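Side-chain contacts in Glyco_hydro_cc domain-containing protein (Cryptococcus neoformans, PDB 6UBC), which probably binds beta-1,3-glucan oligosaccharides, as a subgroup VII member of glycoside hydrolase family GH128: residues A[283-287]-A[288-292]; A[204-208]-A[209-213]; A[391-394]-A[395-399]; A[410-414]-A[415-419]; A[422-426]-A[427-431]. All coordinates share one frame; numbering follows the deposited sequence.

Contact 1: residues A[283-287]-A[288-292]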
loop_
_atom_site.group_PDB
_atom_site.type_symbol
_atom_site.label_atom_id
_atom_site.label_comp_id
_atom_site.label_asym_id
_atom_site.label_seq_id
_atom_site.Cartn_x
_atom_site.Cartn_y
_atom_site.Cartn_z
ATOM N N SER A 283 -5.382 -5.765 -10.532
ATOM C CA SER A 283 -6.847 -5.954 -10.528
ATOM C C SER A 283 -7.483 -5.654 -11.893
ATOM O O SER A 283 -8.609 -6.107 -12.112
ATOM C CB SER A 283 -7.511 -5.190 -9.367
ATOM O OG SER A 283 -7.277 -3.808 -9.488
ATOM N N ASN A 284 -6.841 -4.911 -12.768
ATOM C CA ASN A 284 -7.299 -4.726 -14.170
ATOM C C ASN A 284 -8.780 -4.304 -14.240
ATOM O O ASN A 284 -9.652 -5.044 -14.789
ATOM C CB ASN A 284 -6.981 -6.001 -14.968
ATOM C CG ASN A 284 -7.252 -5.796 -16.442
ATOM O OD1 ASN A 284 -7.252 -4.672 -16.920
ATOM N ND2 ASN A 284 -7.623 -6.875 -17.090
ATOM N N ILE A 285 -9.080 -3.086 -13.771
ATOM C CA ILE A 285 -10.462 -2.536 -13.743
ATOM C C ILE A 285 -10.528 -1.264 -14.614
ATOM O O ILE A 285 -9.737 -0.346 -14.426
ATOM C CB ILE A 285 -10.903 -2.242 -12.302
ATOM C CG1 ILE A 285 -10.467 -3.317 -11.304
ATOM C CG2 ILE A 285 -12.408 -2.021 -12.243
ATOM C CD1 ILE A 285 -10.746 -2.964 -9.857
ATOM N N ALA A 286 -11.500 -1.181 -15.520
ATOM C CA ALA A 286 -11.783 0.066 -16.255
ATOM C C ALA A 286 -12.168 1.155 -15.238
ATOM O O ALA A 286 -12.886 0.878 -14.267
ATOM C CB ALA A 286 -12.882 -0.202 -17.265
ATOM N N VAL A 287 -11.761 2.385 -15.513
ATOM C CA VAL A 287 -12.077 3.534 -14.652
ATOM C C VAL A 287 -13.542 3.554 -14.255
ATOM O O VAL A 287 -13.813 3.687 -13.025
ATOM C CB VAL A 287 -11.643 4.858 -15.288
ATOM C CG1 VAL A 287 -12.166 6.054 -14.519
ATOM C CG2 VAL A 287 -10.134 4.904 -15.326
ATOM N N ALA A 288 -14.461 3.509 -15.213
ATOM C CA ALA A 288 -15.878 3.728 -14.898
ATOM C C ALA A 288 -16.374 2.621 -13.972
ATOM O O ALA A 288 -17.196 2.954 -13.057
ATOM C CB ALA A 288 -16.722 3.818 -16.165
ATOM N N ASP A 289 -15.986 1.366 -14.219
ATOM C CA ASP A 289 -16.385 0.227 -13.353
ATOM C C ASP A 289 -15.793 0.441 -11.954
ATOM O O ASP A 289 -16.476 0.176 -10.923
ATOM C CB ASP A 289 -15.935 -1.121 -13.902
ATOM C CG ASP A 289 -16.613 -1.369 -15.248
ATOM O OD1 ASP A 289 -17.725 -0.928 -15.383
ATOM O OD2 ASP A 289 -15.991 -1.892 -16.155
ATOM N N ALA A 290 -14.553 0.943 -11.893
ATOM C CA ALA A 290 -13.913 1.060 -10.562
ATOM C C ALA A 290 -14.598 2.160 -9.745
ATOM O O ALA A 290 -14.747 2.023 -8.476
ATOM C CB ALA A 290 -12.453 1.323 -10.720
ATOM N N ALA A 291 -14.939 3.251 -10.426
ATOM C CA ALA A 291 -15.566 4.415 -9.765
ATOM C C ALA A 291 -16.877 3.962 -9.116
ATOM O O ALA A 291 -17.107 4.263 -7.951
ATOM C CB ALA A 291 -15.782 5.519 -10.766
ATOM N N SER A 292 -17.724 3.273 -9.889
ATOM C CA SER A 292 -19.030 2.772 -9.416
ATOM C C SER A 292 -18.821 1.826 -8.219
ATOM O O SER A 292 -19.551 1.980 -7.231
ATOM C CB SER A 292 -19.832 2.129 -10.517
ATOM O OG SER A 292 -21.073 1.726 -9.916
HETATM O O HOH W 1 -13.500 -3.260 -15.713
#
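Ile285 meets Ala290 across the start of helix 287-298. CB of Ile285 points at the first turn and comes within 4.2 Å of CB of Ala290. Its branch CG2 does most of the touching. It stands opposite the backbone N and beside the carbonyl carbon, which brings it to 3.7 Å from CB of Ala290. The same methyl lies against CB of Asp289. The other branch runs from CG1 to CD1 beside the backbone N. The side chain of Ile285 also packs on Phe272. The backbone O of Ile285 accepts a hydrogen bond from NE1 of Trp324, in helix 324-331.

Ala286 holds the N-cap position of the helix. It has no polar side chain to offer, so the cap is not of the side-chain kind. A water bridges the N-cap residue and the first turn. It accepts from N of Ala286 at 2.9 Å and donates to OD2 of Asp289 at 2.9 Å. That carboxylate oxygen also lies 3.7 Å from CB of Ala286.

The first helical bonds follow. N of Ala290 donates to O of Ala286 at 2.9 Å, with 152° at the hydrogen. N of Ala291 reaches O of Val287 at 2.9 Å. Ala290 touches Ile285 and also Trp324, whereas Asp289 lies on the exposed side. Val287, one residue past the cap, turns its side chain to Trp324 and Gln331.

Contact 2: residues A[204-208]-A[209-213]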
loop_
_atom_site.group_PDB
_atom_site.type_symbol
_atom_site.label_atom_id
_atom_site.label_comp_id
_atom_site.label_asym_id
_atom_site.label_seq_id
_atom_site.Cartn_x
_atom_site.Cartn_y
_atom_site.Cartn_z
ATOM N N ALA A 204 5.718 2.861 9.889
ATOM C CA ALA A 204 6.152 1.627 9.210
ATOM C C ALA A 204 5.059 0.571 9.331
ATOM O O ALA A 204 4.512 0.353 10.433
ATOM C CB ALA A 204 7.461 1.129 9.834
ATOM N N GLY A 205 4.801 -0.138 8.242
ATOM C CA GLY A 205 3.912 -1.281 8.244
ATOM C C GLY A 205 4.481 -2.421 7.402
ATOM O O GLY A 205 5.628 -2.338 6.935
ATOM N N VAL A 206 3.622 -3.382 7.099
ATOM C CA VAL A 206 4.075 -4.464 6.195
ATOM C C VAL A 206 2.882 -4.991 5.422
ATOM O O VAL A 206 1.764 -4.916 5.941
ATOM C CB VAL A 206 4.847 -5.535 6.965
ATOM C CG1 VAL A 206 3.889 -6.460 7.718
ATOM C CG2 VAL A 206 5.763 -6.334 5.989
ATOM N N SER A 207 3.163 -5.546 4.251
ATOM C CA SER A 207 2.214 -6.270 3.397
ATOM C C SER A 207 2.477 -7.764 3.575
ATOM O O SER A 207 3.657 -8.133 3.598
ATOM C CB SER A 207 2.371 -5.820 1.954
ATOM O OG SER A 207 3.652 -6.167 1.425
ATOM N N GLY A 208 1.420 -8.549 3.801
ATOM C CA GLY A 208 1.514 -10.004 3.957
ATOM C C GLY A 208 1.429 -10.377 5.430
ATOM O O GLY A 208 1.614 -9.478 6.323
ATOM N N ASP A 209 1.152 -11.641 5.699
ATOM C CA ASP A 209 0.993 -12.143 7.093
ATOM C C ASP A 209 2.255 -12.791 7.639
ATOM O O ASP A 209 2.532 -12.607 8.829
ATOM C CB ASP A 209 -0.145 -13.165 7.101
ATOM C CG ASP A 209 -1.481 -12.511 6.754
ATOM O OD1 ASP A 209 -1.929 -11.556 7.471
ATOM O OD2 ASP A 209 -2.118 -12.981 5.784
ATOM N N ASP A 210 3.044 -13.428 6.801
ATOM C CA ASP A 210 4.245 -14.151 7.281
ATOM C C ASP A 210 5.175 -13.203 8.019
ATOM O O ASP A 210 5.795 -13.611 8.996
ATOM C CB ASP A 210 4.949 -14.843 6.127
ATOM C CG ASP A 210 4.205 -16.072 5.641
ATOM O OD1 ASP A 210 3.207 -16.457 6.275
ATOM O OD2 ASP A 210 4.666 -16.651 4.647
ATOM N N PRO A 211 5.347 -11.932 7.589
ATOM C CA PRO A 211 6.266 -11.046 8.306
ATOM C C PRO A 211 5.840 -10.600 9.708
ATOM O O PRO A 211 6.723 -10.170 10.487
ATOM C CB PRO A 211 6.413 -9.814 7.388
ATOM C CG PRO A 211 6.041 -10.344 6.004
ATOM C CD PRO A 211 4.937 -11.364 6.289
ATOM N N LEU A 212 4.557 -10.731 10.056
ATOM C CA LEU A 212 4.045 -10.026 11.256
ATOM C C LEU A 212 4.764 -10.498 12.517
ATOM O O LEU A 212 5.117 -9.658 13.357
ATOM C CB LEU A 212 2.532 -10.231 11.440
ATOM C CG LEU A 212 1.645 -9.594 10.376
ATOM C CD1 LEU A 212 0.206 -9.944 10.669
ATOM C CD2 LEU A 212 1.868 -8.100 10.293
ATOM N N SER A 213 4.916 -11.810 12.690
ATOM C CA SER A 213 5.494 -12.382 13.923
ATOM C C SER A 213 6.894 -11.775 14.091
ATOM O O SER A 213 7.354 -11.649 15.239
ATOM C CB SER A 213 5.477 -13.857 13.962
ATOM O OG SER A 213 6.201 -14.383 12.882
HETATM O O HOH W 2 -1.171 -8.791 7.187
#
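Val206 carries CG1 between its backbone N and carbonyl carbon (chi1 78°), and this places its two methyls on different neighbours. CG1 meets CD2 of Leu212 at 3.7 Å. CG2 meets CB of Pro211 at 3.8 Å and also faces CG of the same ring. Leu212 helps from its own side: CG lies beside the backbone N (chi1 -67°). CD1 continues the extended chain, and the other methyl, CD2, meets Val206. Both side chains meet Val206 at a slant, neither stacked flat on it nor end-on.

Gly208 makes the bend between them, where it takes a positive phi of 102°. CD of Pro211 packs on C of Gly208 at 3.7 Å. A type I turn then runs from Asp209 to Leu212, closed by N of Leu212 on O of Asp209 at 3.0 Å.

Asp209 turns its carboxylate away from the apolar cluster. OD1 accepts from N of Gly231 and from a water at 2.9 Å; that water also makes a weak bond to O of Gly208. OD2 of Asp209 lies near the carboxylate of Asp224.

Met423 packs on both Val206 and Pro211. The arrangement is the strand-to-helix connection of a beta-alpha-beta unit, made by strand 204-207, helix 212-215 and strand 221-223.

Contact 3: residues A[391-394]-A[395-399]; sequences TFIN and DIVAL
Phe392 and Ile396 lie side by side one turn apart and point the same way. CD1 of Ile396 approaches the ring obliquely, 3.9 Å from CZ of Phe392, with CE2 next nearest. CG of Phe392 and CG1 of Ile396 stand opposite the backbone N (chi1 -177° and -155°). This shared direction keeps ring and methyl together. Ile393 and Val397 are more loosely paired, with CG2 of Ile393 4.4 Å from CG2 of Val397.

Thr391 and Asp395 also run alongside each other. CG2 of Thr391 touches OD2 of Asp395 at 3.4 Å, a methyl against a carboxylate oxygen. OG1 of Thr391 turns to another partner, O of Ser387 in the preceding turn.

The backbone of helix 386-402 sets these spacings. N of Asp395 donates to O of Thr391 at 2.8 Å, and N of Ile396 to O of Phe392 at 2.9 Å. Two further bonds of the same kind follow, from Val397 to Ile393 and from Ala398 to Asn394.

Outside this shell, Met348 and Val351 of helix 348-362 and Cys373 and Phe371 of strand 366-375 lie against Phe392 and Ile396. Helix 431-441 covers Ile393, Asn394 and Val397. Between the side chains of the buried pairs the contacts are carbon to carbon, so shape and burial hold them, while Thr391 and Asn394 are exposed and Asp395 partly so.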
loop_
_atom_site.group_PDB
_atom_site.type_symbol
_atom_site.label_atom_id
_atom_site.label_comp_id
_atom_site.label_asym_id
_atom_site.label_seq_id
_atom_site.Cartn_x
_atom_site.Cartn_y
_atom_site.Cartn_z
ATOM N N THR A 391 21.071 -0.702 0.872
ATOM C CA THR A 391 21.221 0.771 0.793
ATOM C C THR A 391 19.877 1.431 0.493
ATOM O O THR A 391 19.485 2.424 1.181
ATOM C CB THR A 391 22.266 1.193 -0.230
ATOM O OG1 THR A 391 23.493 0.570 0.151
ATOM C CG2 THR A 391 22.350 2.691 -0.293
ATOM N N PHE A 392 19.157 0.835 -0.436
ATOM C CA PHE A 392 17.811 1.293 -0.827
ATOM C C PHE A 392 16.877 1.251 0.368
ATOM O O PHE A 392 16.166 2.231 0.558
ATOM C CB PHE A 392 17.283 0.476 -2.000
ATOM C CG PHE A 392 15.948 0.945 -2.475
ATOM C CD1 PHE A 392 15.869 1.964 -3.399
ATOM C CD2 PHE A 392 14.781 0.291 -2.071
ATOM C CE1 PHE A 392 14.643 2.333 -3.927
ATOM C CE2 PHE A 392 13.560 0.665 -2.575
ATOM C CZ PHE A 392 13.484 1.732 -3.465
ATOM N N ILE A 393 16.816 0.123 1.075
ATOM C CA ILE A 393 15.859 -0.025 2.203
ATOM C C ILE A 393 16.231 1.040 3.247
ATOM O O ILE A 393 15.330 1.713 3.767
ATOM C CB ILE A 393 15.908 -1.462 2.785
ATOM C CG1 ILE A 393 15.286 -2.500 1.831
ATOM C CG2 ILE A 393 15.211 -1.461 4.119
ATOM C CD1 ILE A 393 15.694 -3.939 2.119
ATOM N N ASN A 394 17.511 1.177 3.561
ATOM C CA ASN A 394 17.963 2.110 4.644
ATOM C C ASN A 394 17.622 3.547 4.236
ATOM O O ASN A 394 16.974 4.272 5.051
ATOM C CB ASN A 394 19.448 1.923 4.914
ATOM C CG ASN A 394 19.712 0.649 5.698
ATOM O OD1 ASN A 394 18.968 0.317 6.634
ATOM N ND2 ASN A 394 20.841 0.016 5.419
ATOM N N ASP A 395 17.884 3.878 2.961
ATOM C CA ASP A 395 17.644 5.207 2.390
ATOM C C ASP A 395 16.152 5.520 2.387
ATOM O O ASP A 395 15.764 6.663 2.710
ATOM C CB ASP A 395 18.205 5.364 0.984
ATOM C CG ASP A 395 19.728 5.499 0.869
ATOM O OD1 ASP A 395 20.374 5.682 1.890
ATOM O OD2 ASP A 395 20.233 5.410 -0.254
ATOM N N ILE A 396 15.310 4.602 1.912
ATOM C CA ILE A 396 13.888 4.916 1.689
ATOM C C ILE A 396 13.203 5.035 3.058
ATOM O O ILE A 396 12.265 5.861 3.227
ATOM C CB ILE A 396 13.214 3.892 0.721
ATOM C CG1 ILE A 396 12.010 4.575 0.061
ATOM C CG2 ILE A 396 12.838 2.577 1.393
ATOM C CD1 ILE A 396 11.293 3.718 -0.980
ATOM N N VAL A 397 13.602 4.220 4.026
ATOM C CA VAL A 397 12.982 4.294 5.382
ATOM C C VAL A 397 13.302 5.659 6.012
ATOM O O VAL A 397 12.338 6.345 6.461
ATOM C CB VAL A 397 13.398 3.109 6.252
ATOM C CG1 VAL A 397 13.066 3.396 7.729
ATOM C CG2 VAL A 397 12.751 1.799 5.763
ATOM N N ALA A 398 14.544 6.127 5.900
ATOM C CA ALA A 398 14.940 7.481 6.348
ATOM C C ALA A 398 14.169 8.593 5.632
ATOM O O ALA A 398 13.664 9.522 6.337
ATOM C CB ALA A 398 16.412 7.656 6.203
ATOM N N LEU A 399 14.037 8.508 4.315
ATOM C CA LEU A 399 13.258 9.453 3.518
ATOM C C LEU A 399 11.824 9.467 4.027
ATOM O O LEU A 399 11.275 10.560 4.234
ATOM C CB LEU A 399 13.298 9.028 2.050
ATOM C CG LEU A 399 12.741 10.035 1.058
ATOM C CD1 LEU A 399 13.281 9.746 -0.320
ATOM C CD2 LEU A 399 11.218 9.991 0.976
#

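Contact 4: residues A[410-414]-A[415-419]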
loop_
_atom_site.group_PDB
_atom_site.type_symbol
_atom_site.label_atom_id
_atom_site.label_comp_id
_atom_site.label_asym_id
_atom_site.label_seq_id
_atom_site.Cartn_x
_atom_site.Cartn_y
_atom_site.Cartn_z
ATOM N N ALA A 410 4.840 0.620 3.669
ATOM C CA ALA A 410 4.969 -0.846 3.825
ATOM C C ALA A 410 5.886 -1.426 2.763
ATOM O O ALA A 410 5.646 -1.272 1.528
ATOM C CB ALA A 410 3.599 -1.486 3.768
ATOM N N TYR A 411 6.813 -2.238 3.251
ATOM C CA TYR A 411 7.644 -3.135 2.431
ATOM C C TYR A 411 6.774 -4.069 1.593
ATOM O O TYR A 411 5.879 -4.772 2.128
ATOM C CB TYR A 411 8.565 -3.863 3.371
ATOM C CG TYR A 411 9.711 -4.610 2.751
ATOM C CD1 TYR A 411 9.505 -5.826 2.095
ATOM C CD2 TYR A 411 10.985 -4.118 2.809
ATOM C CE1 TYR A 411 10.572 -6.539 1.587
ATOM C CE2 TYR A 411 12.065 -4.826 2.324
ATOM C CZ TYR A 411 11.859 -6.022 1.673
ATOM O OH TYR A 411 12.926 -6.720 1.203
ATOM N N SER A 412 7.029 -4.136 0.277
ATOM C CA SER A 412 6.230 -4.999 -0.610
ATOM C C SER A 412 6.677 -6.437 -0.432
ATOM O O SER A 412 7.886 -6.685 -0.597
ATOM C CB SER A 412 6.372 -4.578 -2.032
ATOM O OG SER A 412 5.594 -5.435 -2.833
ATOM N N THR A 413 5.745 -7.402 -0.226
ATOM C CA THR A 413 6.082 -8.850 -0.323
ATOM C C THR A 413 5.303 -9.449 -1.508
ATOM O O THR A 413 4.976 -10.609 -1.500
ATOM C CB THR A 413 5.820 -9.551 1.025
ATOM O OG1 THR A 413 4.417 -9.514 1.299
ATOM C CG2 THR A 413 6.659 -8.976 2.150
ATOM N N GLY A 414 4.977 -8.634 -2.458
ATOM C CA GLY A 414 4.189 -9.005 -3.638
ATOM C C GLY A 414 4.983 -9.892 -4.590
ATOM O O GLY A 414 6.201 -10.118 -4.422
ATOM N N GLU A 415 4.328 -10.216 -5.688
ATOM C CA GLU A 415 4.883 -11.111 -6.735
ATOM C C GLU A 415 5.717 -10.281 -7.678
ATOM O O GLU A 415 5.546 -9.073 -7.721
ATOM C CB GLU A 415 3.756 -11.788 -7.538
ATOM C CG GLU A 415 3.223 -13.047 -6.851
ATOM C CD GLU A 415 4.284 -13.766 -6.029
ATOM O OE1 GLU A 415 5.432 -13.915 -6.549
ATOM O OE2 GLU A 415 4.003 -14.106 -4.856
ATOM N N GLY A 416 6.576 -10.941 -8.430
ATOM C CA GLY A 416 7.326 -10.311 -9.534
ATOM C C GLY A 416 8.557 -9.561 -9.068
ATOM O O GLY A 416 9.005 -8.675 -9.816
ATOM N N LEU A 417 9.035 -9.800 -7.838
ATOM C CA LEU A 417 10.288 -9.123 -7.446
ATOM C C LEU A 417 11.366 -10.163 -7.258
ATOM O O LEU A 417 11.111 -11.327 -7.402
ATOM C CB LEU A 417 10.052 -8.319 -6.180
ATOM C CG LEU A 417 8.969 -7.280 -6.306
ATOM C CD1 LEU A 417 8.518 -6.844 -4.920
ATOM C CD2 LEU A 417 9.419 -6.102 -7.192
ATOM N N SER A 418 12.579 -9.735 -6.952
ATOM C CA SER A 418 13.752 -10.635 -6.967
ATOM C C SER A 418 13.727 -11.530 -5.743
ATOM O O SER A 418 13.215 -11.128 -4.698
ATOM C CB SER A 418 15.021 -9.819 -6.974
ATOM O OG SER A 418 15.228 -9.160 -5.727
ATOM N N PRO A 419 14.384 -12.691 -5.792
ATOM C CA PRO A 419 14.511 -13.517 -4.610
ATOM C C PRO A 419 15.236 -12.805 -3.441
ATOM O O PRO A 419 14.898 -13.028 -2.289
ATOM C CB PRO A 419 15.394 -14.660 -5.099
ATOM C CG PRO A 419 15.137 -14.721 -6.576
ATOM C CD PRO A 419 15.015 -13.279 -6.994
HETATM O O HOH W 3 8.204 -11.471 -5.700
#
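Ser412, which opens an ST turn, faces Leu417 in the loop after strand 406-411. The serine points at the leucine, and the leucine points back. OG of Ser412 stands opposite its backbone N (chi1 180°) and comes to 3.9 Å from CD1 of Leu417. This is a hydroxyl against a methyl, not a polar bond. The same methyl lies 4.0 Å from O of Gly414, so CD1 of Leu417 touches both oxygens of residues 412-414.

OG of Ser412 has its own polar task. It accepts from N of Gly414 at 3.3 Å with 161° at the hydrogen, the bond that defines the ST turn. Thr413, between them, turns its side chain away from residues 415-419. Its OG1 is bonded to O of Ser207 in the neighbouring strand.

Leu417 reaches further than this loop. Its side chain also packs on Ala372 and Val374 of strand 366-375, while Ser412 lies on Glu370 of the same strand. The leucine therefore packs the loop against strand 366-375 through carbon contacts.

Glu415 takes no such inward part. It is exposed, and its chain is bent at chi2. Gly416 follows with a positive phi of 82°, consistent with the chain turning here, after which Leu417 points at Ser412.

No direct hydrogen bond joins the two segments. A water spans them: it accepts from N of Leu417 at 2.8 Å and lies 2.7 Å from O of Gly414.

Contact 5: residues A[422-426]-A[427-431]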
loop_
_atom_site.group_PDB
_atom_site.type_symbol
_atom_site.label_atom_id
_atom_site.label_comp_id
_atom_site.label_asym_id
_atom_site.label_seq_id
_atom_site.Cartn_x
_atom_site.Cartn_y
_atom_site.Cartn_z
ATOM N N ASP A 422 12.873 -10.900 -1.267
ATOM C CA ASP A 422 11.987 -11.663 -0.350
ATOM C C ASP A 422 12.323 -11.294 1.109
ATOM O O ASP A 422 13.518 -11.285 1.461
ATOM C CB ASP A 422 12.114 -13.182 -0.534
ATOM C CG ASP A 422 11.494 -13.812 -1.772
ATOM O OD1 ASP A 422 10.688 -13.170 -2.400
ATOM O OD2 ASP A 422 11.912 -14.940 -2.098
ATOM N N MET A 423 11.302 -10.953 1.900
ATOM C CA MET A 423 11.484 -10.669 3.343
ATOM C C MET A 423 11.584 -11.990 4.114
ATOM O O MET A 423 12.272 -12.001 5.135
ATOM C CB MET A 423 10.304 -9.832 3.847
ATOM C CG MET A 423 10.302 -9.595 5.376
ATOM S SD MET A 423 9.072 -8.248 5.661
ATOM C CE MET A 423 10.131 -6.827 5.439
ATOM N N ILE A 424 10.821 -13.005 3.689
ATOM C CA ILE A 424 10.719 -14.341 4.348
ATOM C C ILE A 424 11.140 -15.415 3.348
ATOM O O ILE A 424 10.736 -15.357 2.154
ATOM C CB ILE A 424 9.309 -14.595 4.921
ATOM C CG1 ILE A 424 8.779 -13.471 5.825
ATOM C CG2 ILE A 424 9.291 -15.951 5.628
ATOM C CD1 ILE A 424 9.536 -13.299 7.137
ATOM N N SER A 425 11.935 -16.378 3.791
ATOM C CA SER A 425 12.380 -17.498 2.946
ATOM C C SER A 425 12.496 -18.755 3.822
ATOM O O SER A 425 13.155 -18.708 4.886
ATOM C CB SER A 425 13.636 -17.137 2.286
ATOM O OG SER A 425 14.035 -18.218 1.459
ATOM N N ASN A 426 11.720 -19.783 3.496
ATOM C CA ASN A 426 11.639 -21.027 4.313
ATOM C C ASN A 426 11.414 -20.666 5.800
ATOM O O ASN A 426 12.115 -21.222 6.633
ATOM C CB ASN A 426 12.872 -21.909 4.094
ATOM C CG ASN A 426 13.007 -22.348 2.648
ATOM O OD1 ASN A 426 14.086 -22.247 2.078
ATOM N ND2 ASN A 426 11.919 -22.780 2.025
ATOM N N GLY A 427 10.468 -19.774 6.084
ATOM C CA GLY A 427 10.043 -19.435 7.442
ATOM C C GLY A 427 11.088 -18.605 8.175
ATOM O O GLY A 427 10.935 -18.402 9.394
ATOM N N ALA A 428 12.148 -18.154 7.509
ATOM C CA ALA A 428 13.220 -17.337 8.163
ATOM C C ALA A 428 13.190 -15.900 7.641
ATOM O O ALA A 428 12.870 -15.678 6.473
ATOM C CB ALA A 428 14.608 -17.923 7.940
ATOM N N LEU A 429 13.570 -14.957 8.486
ATOM C CA LEU A 429 13.765 -13.542 8.130
ATOM C C LEU A 429 15.090 -13.374 7.414
ATOM O O LEU A 429 16.168 -13.732 7.935
ATOM C CB LEU A 429 13.665 -12.657 9.378
ATOM C CG LEU A 429 13.486 -11.182 9.086
ATOM C CD1 LEU A 429 12.110 -10.900 8.516
ATOM C CD2 LEU A 429 13.704 -10.364 10.340
ATOM N N THR A 430 14.991 -12.965 6.150
ATOM C CA THR A 430 16.114 -12.874 5.226
ATOM C C THR A 430 16.965 -11.670 5.574
ATOM O O THR A 430 16.536 -10.805 6.374
ATOM C CB THR A 430 15.644 -12.751 3.775
ATOM O OG1 THR A 430 15.013 -11.470 3.663
ATOM C CG2 THR A 430 14.716 -13.893 3.396
ATOM N N GLU A 431 18.107 -11.531 4.927
ATOM C CA GLU A 431 18.936 -10.320 5.109
ATOM C C GLU A 431 18.069 -9.074 4.774
ATOM O O GLU A 431 18.145 -8.010 5.477
ATOM C CB GLU A 431 20.160 -10.413 4.203
ATOM C CG GLU A 431 21.008 -9.154 4.297
ATOM C CD GLU A 431 22.385 -9.281 3.700
ATOM O OE1 GLU A 431 22.767 -10.378 3.252
ATOM O OE2 GLU A 431 23.086 -8.278 3.662
#
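Thr430 grips the chain at Asp422 and Met423 by hydrogen bonds. OG1 of Thr430 donates to O of Asp422 at 2.7 Å, in the carbonyl plane and on a lone pair. Its place between the backbone N and the carbonyl carbon (chi1 68°) brings it there. The same oxygen accepts from N of Gly433, so it ties the base of the hairpin to Asp422 and caps the helix. N of Thr430 donates to O of Met423 at 3.1 Å. That bond is nearly straight at the hydrogen, 175°, but its donor stands above the carbonyl plane.

Two more backbone bonds join Ser425 and Ala428, the hydrogen-bonded pair. N of Ser425 reaches O of Ala428 at 2.9 Å, and N of Ala428 reaches O of Ser425 at 2.9 Å. A CA-H...O contact from Ile424 to O of Ala428 adds to them.

The apolar contacts gather on the face that carries Ile424 and Leu429. CD1 of Leu429 meets CD1 of Ile424 at 3.8 Å. Met423 joins from beside the strand, its CG 3.9 Å from CD1 of Leu429. Met423 and Leu429 run alongside each other, whereas Ile424 comes in at a slant. Phe214 of helix 212-215 packs on both Ile424 and Leu429. There is also a close contact of CB of Ser425 with CG2 of Thr430, at 3.6 Å.

Asn426 and Gly427 make the bend with positive phi at both positions. This is a beta hairpin with a two-residue type I' turn, and its second strand leads through the N-cap Thr430 into helix 431-441.

In the fold
Contacts 2, 4 and 5 form one cluster, each pair of centres about 12 Å apart. Strands 204-207 and 406-411 are neighbours in the main sheet: OG of Ser207 lies 2.7 Å from O of Tyr411. Met423 of contact 5 joins all three. Its SD is 3.5 Å from CB of Pro211, and its CE is 3.5 Å from CG of Tyr411. Contact 3 comes in from the helix before strand 406-411, where CD1 of Ile393 meets CE2 of Tyr411 at 3.7 Å. Contact 1 stands apart, its centre about 35 Å from that of contact 5 and across the centre of the chain. All five lie within the glycosyl hydrolase family region.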